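Local coordinates for protein transcriptional regulator, Crp/Fnr family (Eubacterium rectale ATCC 33656, PDB 3DV8) that probably binds DNA as a transcription regulator of the Crp/Fnr family, with a cyclic nucleotide-binding-type sensor domain and a helix-turn-helix domain, at residues E109-I114 with A119-Y124; K150-F155 with R191-E196; L157-I162 with N166-T171; I170-I175 with S181-I186. All coordinates share one frame; numbering follows the deposited sequence.

Contact 1: E109-I114 with A119-Y124; sequences EIYKGI and APVANY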
# COMPACT_ATOMS: atom_id res chain seq x y z
N GLU A 109 6.31 -23.00 -5.08
CA GLU A 109 7.65 -23.48 -5.47
C GLU A 109 7.85 -23.52 -7.00
O GLU A 109 8.91 -23.14 -7.50
CB GLU A 109 8.03 -24.84 -4.83
CG GLU A 109 7.22 -26.13 -5.21
CD GLU A 109 5.91 -26.33 -4.42
OE1 GLU A 109 5.20 -25.33 -4.11
OE2 GLU A 109 5.58 -27.51 -4.13
N ILE A 110 6.80 -23.95 -7.70
CA ILE A 110 6.76 -24.02 -9.17
C ILE A 110 6.77 -22.64 -9.80
O ILE A 110 7.55 -22.40 -10.73
CB ILE A 110 5.52 -24.82 -9.65
CG1 ILE A 110 5.74 -26.30 -9.34
CG2 ILE A 110 5.26 -24.63 -11.14
CD1 ILE A 110 4.52 -27.10 -9.44
N TYR A 111 5.91 -21.76 -9.31
CA TYR A 111 5.81 -20.39 -9.83
C TYR A 111 7.12 -19.61 -9.56
O TYR A 111 7.63 -18.95 -10.48
CB TYR A 111 4.58 -19.66 -9.28
CG TYR A 111 4.29 -18.38 -10.02
CD1 TYR A 111 3.52 -18.37 -11.19
CD2 TYR A 111 4.81 -17.18 -9.58
CE1 TYR A 111 3.26 -17.18 -11.89
CE2 TYR A 111 4.57 -15.97 -10.26
CZ TYR A 111 3.79 -15.98 -11.42
OH TYR A 111 3.55 -14.80 -12.09
N LYS A 112 7.66 -19.74 -8.34
CA LYS A 112 8.95 -19.16 -7.91
C LYS A 112 10.10 -19.59 -8.83
O LYS A 112 10.92 -18.75 -9.22
CB LYS A 112 9.29 -19.58 -6.47
CG LYS A 112 10.48 -18.86 -5.83
CD LYS A 112 10.83 -19.50 -4.51
CE LYS A 112 11.95 -18.75 -3.83
NZ LYS A 112 12.53 -19.56 -2.72
N GLY A 113 10.15 -20.88 -9.16
CA GLY A 113 11.16 -21.47 -10.06
C GLY A 113 11.15 -20.87 -11.46
O GLY A 113 12.21 -20.52 -11.97
N ILE A 114 9.97 -20.77 -12.06
CA ILE A 114 9.76 -20.15 -13.39
C ILE A 114 10.14 -18.66 -13.38
O ILE A 114 10.73 -18.14 -14.34
CB ILE A 114 8.27 -20.31 -13.87
CG1 ILE A 114 7.93 -21.78 -14.16
CG2 ILE A 114 7.98 -19.49 -15.14
CD1 ILE A 114 6.48 -22.05 -14.50
N ALA A 119 12.27 -13.46 -17.35
CA ALA A 119 12.03 -12.02 -17.24
C ALA A 119 10.53 -11.71 -17.48
O ALA A 119 9.97 -10.93 -16.72
CB ALA A 119 12.92 -11.22 -18.21
N PRO A 120 9.90 -12.29 -18.55
CA PRO A 120 8.44 -12.13 -18.79
C PRO A 120 7.53 -12.45 -17.60
O PRO A 120 6.63 -11.67 -17.31
CB PRO A 120 8.17 -13.09 -19.94
CG PRO A 120 9.43 -13.13 -20.69
CD PRO A 120 10.52 -13.02 -19.68
N VAL A 121 7.78 -13.60 -16.95
CA VAL A 121 7.02 -14.01 -15.75
C VAL A 121 7.39 -13.12 -14.56
O VAL A 121 6.51 -12.79 -13.74
CB VAL A 121 7.23 -15.54 -15.41
CG1 VAL A 121 6.56 -15.93 -14.10
CG2 VAL A 121 6.69 -16.42 -16.55
N ALA A 122 8.66 -12.73 -14.45
CA ALA A 122 9.13 -11.81 -13.39
C ALA A 122 8.46 -10.43 -13.52
O ALA A 122 7.94 -9.90 -12.54
CB ALA A 122 10.62 -11.65 -13.45
N ASN A 123 8.48 -9.87 -14.73
CA ASN A 123 7.82 -8.59 -15.04
C ASN A 123 6.30 -8.67 -14.92
O ASN A 123 5.68 -7.70 -14.52
CB ASN A 123 8.20 -8.05 -16.44
CG ASN A 123 9.62 -7.49 -16.50
OD1 ASN A 123 10.53 -7.97 -15.84
ND2 ASN A 123 9.81 -6.45 -17.32
N TYR A 124 5.71 -9.81 -15.27
CA TYR A 124 4.28 -9.99 -15.10
C TYR A 124 3.89 -9.93 -13.60
O TYR A 124 2.87 -9.32 -13.25
CB TYR A 124 3.79 -11.28 -15.76
CG TYR A 124 2.29 -11.42 -15.66
CD1 TYR A 124 1.45 -10.72 -16.54
CD2 TYR A 124 1.71 -12.20 -14.65
CE1 TYR A 124 0.06 -10.81 -16.43
CE2 TYR A 124 0.33 -12.30 -14.53
CZ TYR A 124 -0.49 -11.60 -15.43
OH TYR A 124 -1.85 -11.70 -15.31
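With CG anti to the backbone N (chi1 -167°), the ring of Y111 runs out so that its hydroxyl end meets helix 119-145. V121 likewise has CG1 anti to the backbone N (chi1 174°), and this methyl meets the hydroxyl end of the tyrosine. I114 has its CG2 branch anti to the backbone N, which leaves that methyl facing V121 CG2. The three side chains fill the angle between helix 108-117, which follows the last strand of the cyclic nucleotide-binding fold, and the start of helix 119-145, almost without a break after it. The latter probably corresponds to the long helix that leads to the DNA-binding domain in Crp/Fnr regulators. The axes of the two short segments come within 10.0 Å at an angle of 116°.

V121 carries the largest share of the contact. Its CG2 lies 3.6 Å from I114 CG2, and the two side chains pass at a slant. Its other methyl, CG1, sits 3.9 Å from Y111 CZ and approaches the ring obliquely. Y124 adds a minor touch, with the hydroxyl of Y111 at the edge of its ring, near the ring plane.

The phenol of Y111 is buried, and its OH has a hydrogen bond to T125 OG1, one turn after V121. T125 OG1 is also hydrogen-bonded to V121 O. L10 and L14 pack on V121, while Q18 and I22 of helix 16-23 touch I114. A122 O faces the second subunit and accepts a hydrogen bond from N126 ND2 of that chain. The Y111 OH oxygen lies 3.8 Å from V121 CG1.

Contact 2: K150-F155 with R191-E196; sequences KRVASF and RYFQVE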
# COMPACT_ATOMS: atom_id res chain seq x y z
N LYS A 150 -19.30 9.19 3.51
CA LYS A 150 -18.97 9.04 2.09
C LYS A 150 -18.49 7.63 1.74
O LYS A 150 -18.85 7.10 0.69
CB LYS A 150 -17.95 10.09 1.65
CG LYS A 150 -18.49 11.50 1.76
CD LYS A 150 -17.66 12.52 1.02
CE LYS A 150 -16.73 13.31 1.89
NZ LYS A 150 -17.45 14.37 2.70
N ARG A 151 -17.73 7.03 2.65
CA ARG A 151 -17.20 5.68 2.47
C ARG A 151 -18.28 4.61 2.58
O ARG A 151 -18.23 3.62 1.85
CB ARG A 151 -16.04 5.42 3.44
CG ARG A 151 -14.87 6.38 3.18
CD ARG A 151 -13.71 6.23 4.12
NE ARG A 151 -13.13 4.89 4.03
CZ ARG A 151 -12.95 4.02 5.03
NH1 ARG A 151 -13.18 4.32 6.31
NH2 ARG A 151 -12.43 2.83 4.72
N VAL A 152 -19.24 4.80 3.50
CA VAL A 152 -20.41 3.92 3.63
C VAL A 152 -21.24 4.03 2.33
O VAL A 152 -21.59 3.01 1.74
CB VAL A 152 -21.27 4.22 4.90
CG1 VAL A 152 -22.56 3.36 4.92
CG2 VAL A 152 -20.46 3.97 6.17
N ALA A 153 -21.52 5.27 1.90
CA ALA A 153 -22.20 5.55 0.63
C ALA A 153 -21.51 4.86 -0.55
O ALA A 153 -22.16 4.23 -1.40
CB ALA A 153 -22.25 7.04 0.38
N SER A 154 -20.19 4.95 -0.59
CA SER A 154 -19.37 4.32 -1.63
C SER A 154 -19.46 2.78 -1.60
O SER A 154 -19.52 2.15 -2.66
CB SER A 154 -17.91 4.75 -1.47
OG SER A 154 -17.14 4.28 -2.55
N PHE A 155 -19.44 2.20 -0.40
CA PHE A 155 -19.55 0.75 -0.24
C PHE A 155 -20.93 0.23 -0.67
O PHE A 155 -21.01 -0.78 -1.38
CB PHE A 155 -19.24 0.32 1.20
CG PHE A 155 -19.50 -1.13 1.44
CD1 PHE A 155 -18.54 -2.08 1.11
CD2 PHE A 155 -20.75 -1.56 1.94
CE1 PHE A 155 -18.79 -3.45 1.28
CE2 PHE A 155 -21.02 -2.93 2.12
CZ PHE A 155 -20.03 -3.88 1.81
N ARG A 191 -28.76 4.45 10.15
CA ARG A 191 -29.98 5.09 10.69
C ARG A 191 -30.09 6.58 10.29
O ARG A 191 -31.20 7.08 10.09
CB ARG A 191 -30.09 4.88 12.19
CG ARG A 191 -30.42 3.44 12.53
CD ARG A 191 -30.30 3.18 14.00
NE ARG A 191 -30.80 1.86 14.38
CZ ARG A 191 -30.76 1.35 15.61
NH1 ARG A 191 -30.23 2.03 16.64
NH2 ARG A 191 -31.25 0.13 15.83
N TYR A 192 -28.95 7.26 10.20
CA TYR A 192 -28.88 8.63 9.66
C TYR A 192 -29.27 8.63 8.17
O TYR A 192 -29.99 9.53 7.72
CB TYR A 192 -27.48 9.25 9.89
CG TYR A 192 -27.18 10.47 9.05
CD1 TYR A 192 -27.85 11.68 9.28
CD2 TYR A 192 -26.22 10.43 8.03
CE1 TYR A 192 -27.57 12.83 8.49
CE2 TYR A 192 -25.93 11.56 7.24
CZ TYR A 192 -26.61 12.75 7.47
OH TYR A 192 -26.31 13.83 6.69
N PHE A 193 -28.78 7.64 7.43
CA PHE A 193 -29.12 7.42 6.01
C PHE A 193 -30.62 7.13 5.83
O PHE A 193 -31.24 7.65 4.89
CB PHE A 193 -28.29 6.26 5.41
CG PHE A 193 -26.87 6.64 4.99
CD1 PHE A 193 -26.13 7.66 5.63
CD2 PHE A 193 -26.23 5.88 4.00
CE1 PHE A 193 -24.82 7.95 5.23
CE2 PHE A 193 -24.91 6.16 3.60
CZ PHE A 193 -24.21 7.20 4.21
N GLN A 194 -31.19 6.33 6.74
CA GLN A 194 -32.63 6.01 6.72
C GLN A 194 -33.48 7.25 7.03
O GLN A 194 -34.51 7.47 6.36
CB GLN A 194 -33.01 4.87 7.68
CG GLN A 194 -34.46 4.35 7.48
CD GLN A 194 -34.84 3.17 8.35
OE1 GLN A 194 -35.56 2.27 7.92
NE2 GLN A 194 -34.36 3.15 9.59
N VAL A 195 -33.07 8.03 8.02
CA VAL A 195 -33.72 9.31 8.35
C VAL A 195 -33.64 10.28 7.14
O VAL A 195 -34.62 10.97 6.85
CB VAL A 195 -33.14 9.92 9.66
CG1 VAL A 195 -33.54 11.38 9.84
CG2 VAL A 195 -33.59 9.08 10.85
N GLU A 196 -32.51 10.28 6.43
CA GLU A 196 -32.34 11.08 5.20
C GLU A 196 -32.95 10.46 3.91
O GLU A 196 -32.78 11.01 2.83
CB GLU A 196 -30.85 11.41 4.98
CG GLU A 196 -30.24 12.31 6.06
CD GLU A 196 -30.84 13.71 6.06
OE1 GLU A 196 -30.81 14.37 5.00
OE2 GLU A 196 -31.32 14.16 7.13
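F193 extends its ring to helix 148-163, CE2 and CZ leading, and V152 and A153 receive it. A153 N lies in the plane of the ring, at its edge, 3.9 Å from F193 CE2. V152 comes in at a slant instead. Its CG1 is 3.9 Å from F193 CE2. The methyl of A153 is a little further off, with CB 4.3 Å from F193 CE2. The phenylalanine is placed by its first torsion, which sets CG anti to the carbonyl carbon (chi1 -81°). V152 keeps CG1 anti to the backbone N (chi1 174°), on the side that meets the ring.

The backbones stay well apart, with A153 CA 9.0 Å from F193 CA, so the aromatic side chain spans most of the distance between the helices. In the winged helix-turn-helix fold of this domain, helix 183-195 is the second helix of the motif, the one that normally reads DNA. F193 sits near its C-terminal end and ties it to helix 148-163. L214 and L217 of helix 211-219 touch both F193 and A153, and L198 also packs on the phenylalanine.

V152 also touches L179 of helix 172-179. Other sides of helix 148-163 meet further neighbours. F155 meets the ring of H178 with the planes about 35° apart. R151 holds two further parts of the chain: its NH2 hydrogen-bonds to L179 O, and its NE hydrogen-bonds to Q142 OE1 of helix 119-145.

Contact 3: L157-I162 with N166-T171; sequences LEETSI and NELKIT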
# COMPACT_ATOMS: atom_id res chain seq x y z
N LEU A 157 -22.97 1.44 -2.82
CA LEU A 157 -22.99 1.49 -4.30
C LEU A 157 -22.15 0.34 -4.93
O LEU A 157 -22.51 -0.18 -5.98
CB LEU A 157 -22.53 2.86 -4.81
CG LEU A 157 -23.48 4.03 -4.50
CD1 LEU A 157 -22.79 5.36 -4.65
CD2 LEU A 157 -24.74 3.97 -5.36
N GLU A 158 -21.05 -0.04 -4.28
CA GLU A 158 -20.23 -1.16 -4.78
C GLU A 158 -20.98 -2.48 -4.62
O GLU A 158 -21.08 -3.22 -5.60
CB GLU A 158 -18.88 -1.27 -4.06
CG GLU A 158 -17.91 -2.30 -4.72
CD GLU A 158 -16.65 -2.58 -3.90
OE1 GLU A 158 -16.35 -1.85 -2.93
OE2 GLU A 158 -15.95 -3.55 -4.23
N GLU A 159 -21.46 -2.77 -3.41
CA GLU A 159 -22.18 -4.04 -3.15
C GLU A 159 -23.41 -4.24 -4.03
O GLU A 159 -23.64 -5.35 -4.51
CB GLU A 159 -22.58 -4.24 -1.68
CG GLU A 159 -21.54 -4.87 -0.78
CD GLU A 159 -21.33 -6.37 -0.99
OE1 GLU A 159 -20.85 -6.79 -2.06
OE2 GLU A 159 -21.58 -7.15 -0.05
N THR A 160 -24.19 -3.17 -4.22
CA THR A 160 -25.36 -3.23 -5.10
C THR A 160 -24.96 -3.54 -6.56
O THR A 160 -25.68 -4.27 -7.24
CB THR A 160 -26.27 -1.98 -4.98
OG1 THR A 160 -25.49 -0.79 -5.13
CG2 THR A 160 -26.95 -1.94 -3.62
N SER A 161 -23.81 -3.02 -7.01
CA SER A 161 -23.30 -3.33 -8.37
C SER A 161 -22.86 -4.78 -8.51
O SER A 161 -23.18 -5.43 -9.50
CB SER A 161 -22.14 -2.41 -8.77
OG SER A 161 -22.59 -1.08 -8.87
N ILE A 162 -22.14 -5.27 -7.50
CA ILE A 162 -21.64 -6.66 -7.44
C ILE A 162 -22.80 -7.66 -7.41
O ILE A 162 -22.80 -8.64 -8.18
CB ILE A 162 -20.73 -6.90 -6.21
CG1 ILE A 162 -19.43 -6.11 -6.34
CG2 ILE A 162 -20.39 -8.37 -6.05
CD1 ILE A 162 -18.60 -6.12 -5.08
N ASN A 166 -30.49 -3.63 -5.58
CA ASN A 166 -30.50 -2.55 -4.56
C ASN A 166 -30.87 -3.04 -3.13
O ASN A 166 -31.04 -2.25 -2.22
CB ASN A 166 -31.42 -1.39 -4.97
CG ASN A 166 -32.90 -1.77 -4.96
OD1 ASN A 166 -33.28 -2.81 -5.50
ND2 ASN A 166 -33.73 -0.93 -4.37
N GLU A 167 -30.94 -4.36 -2.95
CA GLU A 167 -31.35 -5.03 -1.73
C GLU A 167 -30.17 -5.85 -1.24
O GLU A 167 -29.85 -6.88 -1.83
CB GLU A 167 -32.57 -5.88 -2.10
CG GLU A 167 -33.15 -6.77 -1.06
CD GLU A 167 -34.58 -7.18 -1.43
OE1 GLU A 167 -35.48 -6.33 -1.26
OE2 GLU A 167 -34.80 -8.33 -1.87
N LEU A 168 -29.47 -5.35 -0.21
CA LEU A 168 -28.31 -6.03 0.37
C LEU A 168 -28.73 -6.83 1.60
O LEU A 168 -29.42 -6.28 2.48
CB LEU A 168 -27.22 -5.01 0.75
CG LEU A 168 -26.65 -4.15 -0.38
CD1 LEU A 168 -25.52 -3.29 0.15
CD2 LEU A 168 -26.15 -5.00 -1.58
N LYS A 169 -28.34 -8.11 1.66
CA LYS A 169 -28.64 -9.00 2.80
C LYS A 169 -27.35 -9.21 3.60
O LYS A 169 -26.82 -10.31 3.66
CB LYS A 169 -29.24 -10.33 2.30
CG LYS A 169 -30.61 -10.21 1.57
CD LYS A 169 -30.81 -11.34 0.55
CE LYS A 169 -32.10 -11.20 -0.25
NZ LYS A 169 -33.30 -11.58 0.54
N ILE A 170 -26.83 -8.13 4.17
CA ILE A 170 -25.62 -8.14 5.03
C ILE A 170 -25.83 -7.47 6.41
O ILE A 170 -26.76 -6.67 6.63
CB ILE A 170 -24.37 -7.52 4.32
CG1 ILE A 170 -24.62 -6.08 3.87
CG2 ILE A 170 -23.91 -8.41 3.14
CD1 ILE A 170 -23.42 -5.47 3.16
N THR A 171 -24.96 -7.83 7.34
CA THR A 171 -24.99 -7.32 8.70
C THR A 171 -24.20 -6.03 8.77
O THR A 171 -23.38 -5.72 7.89
CB THR A 171 -24.35 -8.31 9.69
OG1 THR A 171 -22.96 -8.47 9.36
CG2 THR A 171 -25.08 -9.68 9.68
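L168 reaches from strand 167-168 to E159 and T160 with its two methyl branches. CG stands anti to the carbonyl carbon (chi1 -60°), and the extended second torsion sends the fork toward the helix. CD1 lies 3.6 Å from E159 CB. CD2 lies 3.7 Å from the same E159 CB and 3.8 Å from T160 CG2. The side chains of T160 and L168 cross at about a right angle.

T160 has OG1 between its backbone N and carbonyl carbon (chi1 52°). This keeps the hydroxyl on its own helix, where it hydrogen-bonds to L156 O, and sets CG2 anti to the carbonyl carbon, facing N166 and L168. T160 CG2 then rests 3.7 Å from N166 CA. The chain of E159 is bent at chi2, which carries its carboxylate beside I170. There OE2 is 4.1 Å from I170 CD1, a loose van der Waals touch between a carboxylate oxygen and a methyl. OE1 has a long, weak ion pair with R71 NH2.

Replacing L168 with an alanine would probably leave a gap against E159 CB and the T160 methyl, and the strand would be held less firmly to the helix.

N166 ND2 is hydrogen-bonded to I208 O, and the backbone of L168 pairs with I206. Strand 167-168 is thus an outer strand of the small antiparallel sheet with 205-208 and 199-202, packed against helix 148-163, as in the winged helix domain of Crp/Fnr proteins.

Contact 4: I170-I175 with S181-I186; sequences ITHETI and SHREVI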
# COMPACT_ATOMS: atom_id res chain seq x y z
N ILE A 170 -26.83 -8.13 4.17
CA ILE A 170 -25.62 -8.14 5.03
C ILE A 170 -25.83 -7.47 6.41
O ILE A 170 -26.76 -6.67 6.63
CB ILE A 170 -24.37 -7.52 4.32
CG1 ILE A 170 -24.62 -6.08 3.87
CG2 ILE A 170 -23.91 -8.41 3.14
CD1 ILE A 170 -23.42 -5.47 3.16
N THR A 171 -24.96 -7.83 7.34
CA THR A 171 -24.99 -7.32 8.70
C THR A 171 -24.20 -6.03 8.77
O THR A 171 -23.38 -5.72 7.89
CB THR A 171 -24.35 -8.31 9.69
OG1 THR A 171 -22.96 -8.47 9.36
CG2 THR A 171 -25.08 -9.68 9.68
N HIS A 172 -24.42 -5.32 9.86
CA HIS A 172 -23.72 -4.08 10.14
C HIS A 172 -22.24 -4.38 10.47
O HIS A 172 -21.38 -3.55 10.17
CB HIS A 172 -24.43 -3.33 11.27
CG HIS A 172 -25.82 -2.88 10.90
ND1 HIS A 172 -26.49 -1.91 11.61
CD2 HIS A 172 -26.63 -3.22 9.86
CE1 HIS A 172 -27.67 -1.71 11.05
NE2 HIS A 172 -27.78 -2.49 9.99
N GLU A 173 -21.98 -5.56 11.04
CA GLU A 173 -20.63 -6.07 11.34
C GLU A 173 -19.79 -6.21 10.05
O GLU A 173 -18.64 -5.81 10.02
CB GLU A 173 -20.63 -7.45 12.06
CG GLU A 173 -21.15 -7.53 13.53
CD GLU A 173 -22.68 -7.58 13.69
OE1 GLU A 173 -23.40 -7.21 12.74
OE2 GLU A 173 -23.16 -7.96 14.78
N THR A 174 -20.38 -6.79 9.00
CA THR A 174 -19.70 -7.00 7.69
C THR A 174 -19.28 -5.66 7.07
O THR A 174 -18.17 -5.56 6.53
CB THR A 174 -20.60 -7.77 6.65
OG1 THR A 174 -21.22 -8.89 7.27
CG2 THR A 174 -19.77 -8.23 5.45
N ILE A 175 -20.16 -4.66 7.14
CA ILE A 175 -19.87 -3.31 6.62
C ILE A 175 -18.72 -2.71 7.46
O ILE A 175 -17.73 -2.26 6.88
CB ILE A 175 -21.14 -2.37 6.61
CG1 ILE A 175 -22.26 -2.96 5.74
CG2 ILE A 175 -20.77 -0.96 6.10
CD1 ILE A 175 -23.60 -2.28 5.89
N SER A 181 -14.25 0.08 10.64
CA SER A 181 -15.07 0.80 11.63
C SER A 181 -15.64 -0.19 12.66
O SER A 181 -15.29 -1.38 12.64
CB SER A 181 -16.18 1.56 10.92
OG SER A 181 -16.85 2.43 11.81
N HIS A 182 -16.44 0.32 13.60
CA HIS A 182 -17.14 -0.50 14.62
C HIS A 182 -18.61 -0.59 14.23
O HIS A 182 -19.15 0.37 13.68
CB HIS A 182 -16.96 0.09 16.02
CG HIS A 182 -17.51 -0.76 17.13
ND1 HIS A 182 -18.72 -0.50 17.74
CD2 HIS A 182 -17.01 -1.85 17.75
CE1 HIS A 182 -18.95 -1.40 18.67
NE2 HIS A 182 -17.92 -2.23 18.71
N ARG A 183 -19.24 -1.73 14.52
CA ARG A 183 -20.67 -2.01 14.20
C ARG A 183 -21.63 -0.89 14.64
O ARG A 183 -22.50 -0.46 13.86
CB ARG A 183 -21.13 -3.31 14.86
CG ARG A 183 -22.55 -3.79 14.44
CD ARG A 183 -23.29 -4.52 15.54
NE ARG A 183 -23.55 -3.63 16.69
CZ ARG A 183 -24.59 -2.79 16.83
NH1 ARG A 183 -25.56 -2.69 15.91
NH2 ARG A 183 -24.68 -2.04 17.93
N GLU A 184 -21.48 -0.46 15.89
CA GLU A 184 -22.29 0.61 16.50
C GLU A 184 -22.23 1.91 15.68
O GLU A 184 -23.26 2.56 15.49
CB GLU A 184 -21.87 0.83 17.96
CG GLU A 184 -22.70 1.86 18.74
CD GLU A 184 -24.13 1.42 19.08
OE1 GLU A 184 -24.28 0.59 20.00
OE2 GLU A 184 -25.10 1.94 18.47
N VAL A 185 -21.04 2.27 15.19
CA VAL A 185 -20.85 3.47 14.34
C VAL A 185 -21.54 3.29 12.97
O VAL A 185 -22.13 4.23 12.45
CB VAL A 185 -19.34 3.84 14.14
CG1 VAL A 185 -19.20 5.11 13.32
CG2 VAL A 185 -18.64 4.04 15.47
N ILE A 186 -21.44 2.08 12.41
CA ILE A 186 -22.09 1.74 11.14
C ILE A 186 -23.62 1.80 11.31
O ILE A 186 -24.30 2.42 10.50
CB ILE A 186 -21.66 0.33 10.57
CG1 ILE A 186 -20.16 0.28 10.26
CG2 ILE A 186 -22.44 -0.02 9.30
CD1 ILE A 186 -19.66 1.26 9.21
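I175 and I186, both buried, make the apolar part of this contact. Their CG2 methyls are 3.7 Å apart, and the two side chains pass at an angle. I186 CG2 also lies 3.8 Å from H172 O. L190 touches I175 and H172, and L179 touches I186.

The second group is aliphatic contact from the arginine stem. R183 CG sits 3.7 Å from H172 CB. R183 has CG anti to the backbone N (chi1 -172°), which directs the stem at H172 and E173. The bends further along lay it beside E173, both chains pointing the same way.

Helices 172-179 and 183-195 are the two helices of the helix-turn-helix motif, and these residues pack their starts together. Helix 183-195 would be the recognition helix.

Charged groups come third. E173 OE2 is 3.5 Å from R183 CD, but 4.7 Å from R183 NE, with the carboxylate and guanidinium planes 58° apart. The opposite charges are near, but their charged atoms are not in contact. R183 NH2 instead makes a salt bridge with E184 OE1 at 3.4 Å. An alanine in place of R183 would probably leave E184 with its other salt bridge, OE2 to R188 NH1, and uncover H172 CB and the E173 carboxylate.

Hydrogen bonds come last. H172 ND1 hydrogen-bonds to T187 OG1. At the N-cap of helix 172-179, T171 OG1 and T174 OG1 share one of 2.8 Å.

In the fold
Contact 1 stands apart from the others, on the opposite side of the chain's centre. Its centre is 44 Å from contact 2, 37 Å from contact 3 and 40 Å from contact 4. Helix 119-145 runs from contact 1 toward the DNA-binding domain, where helix 148-163 follows. Contacts 2, 3 and 4 cluster there, with centres 12 to 14 Å apart. F155 of helix 148-163 joins them: its CE2 is 3.6 Å from I170 CD1. Contacts 3 and 4 share I170 and T171, so the sheet strand leads through a short loop into the helix-turn-helix. Contacts 2 and 4 both use helix 183-195, the probable recognition helix.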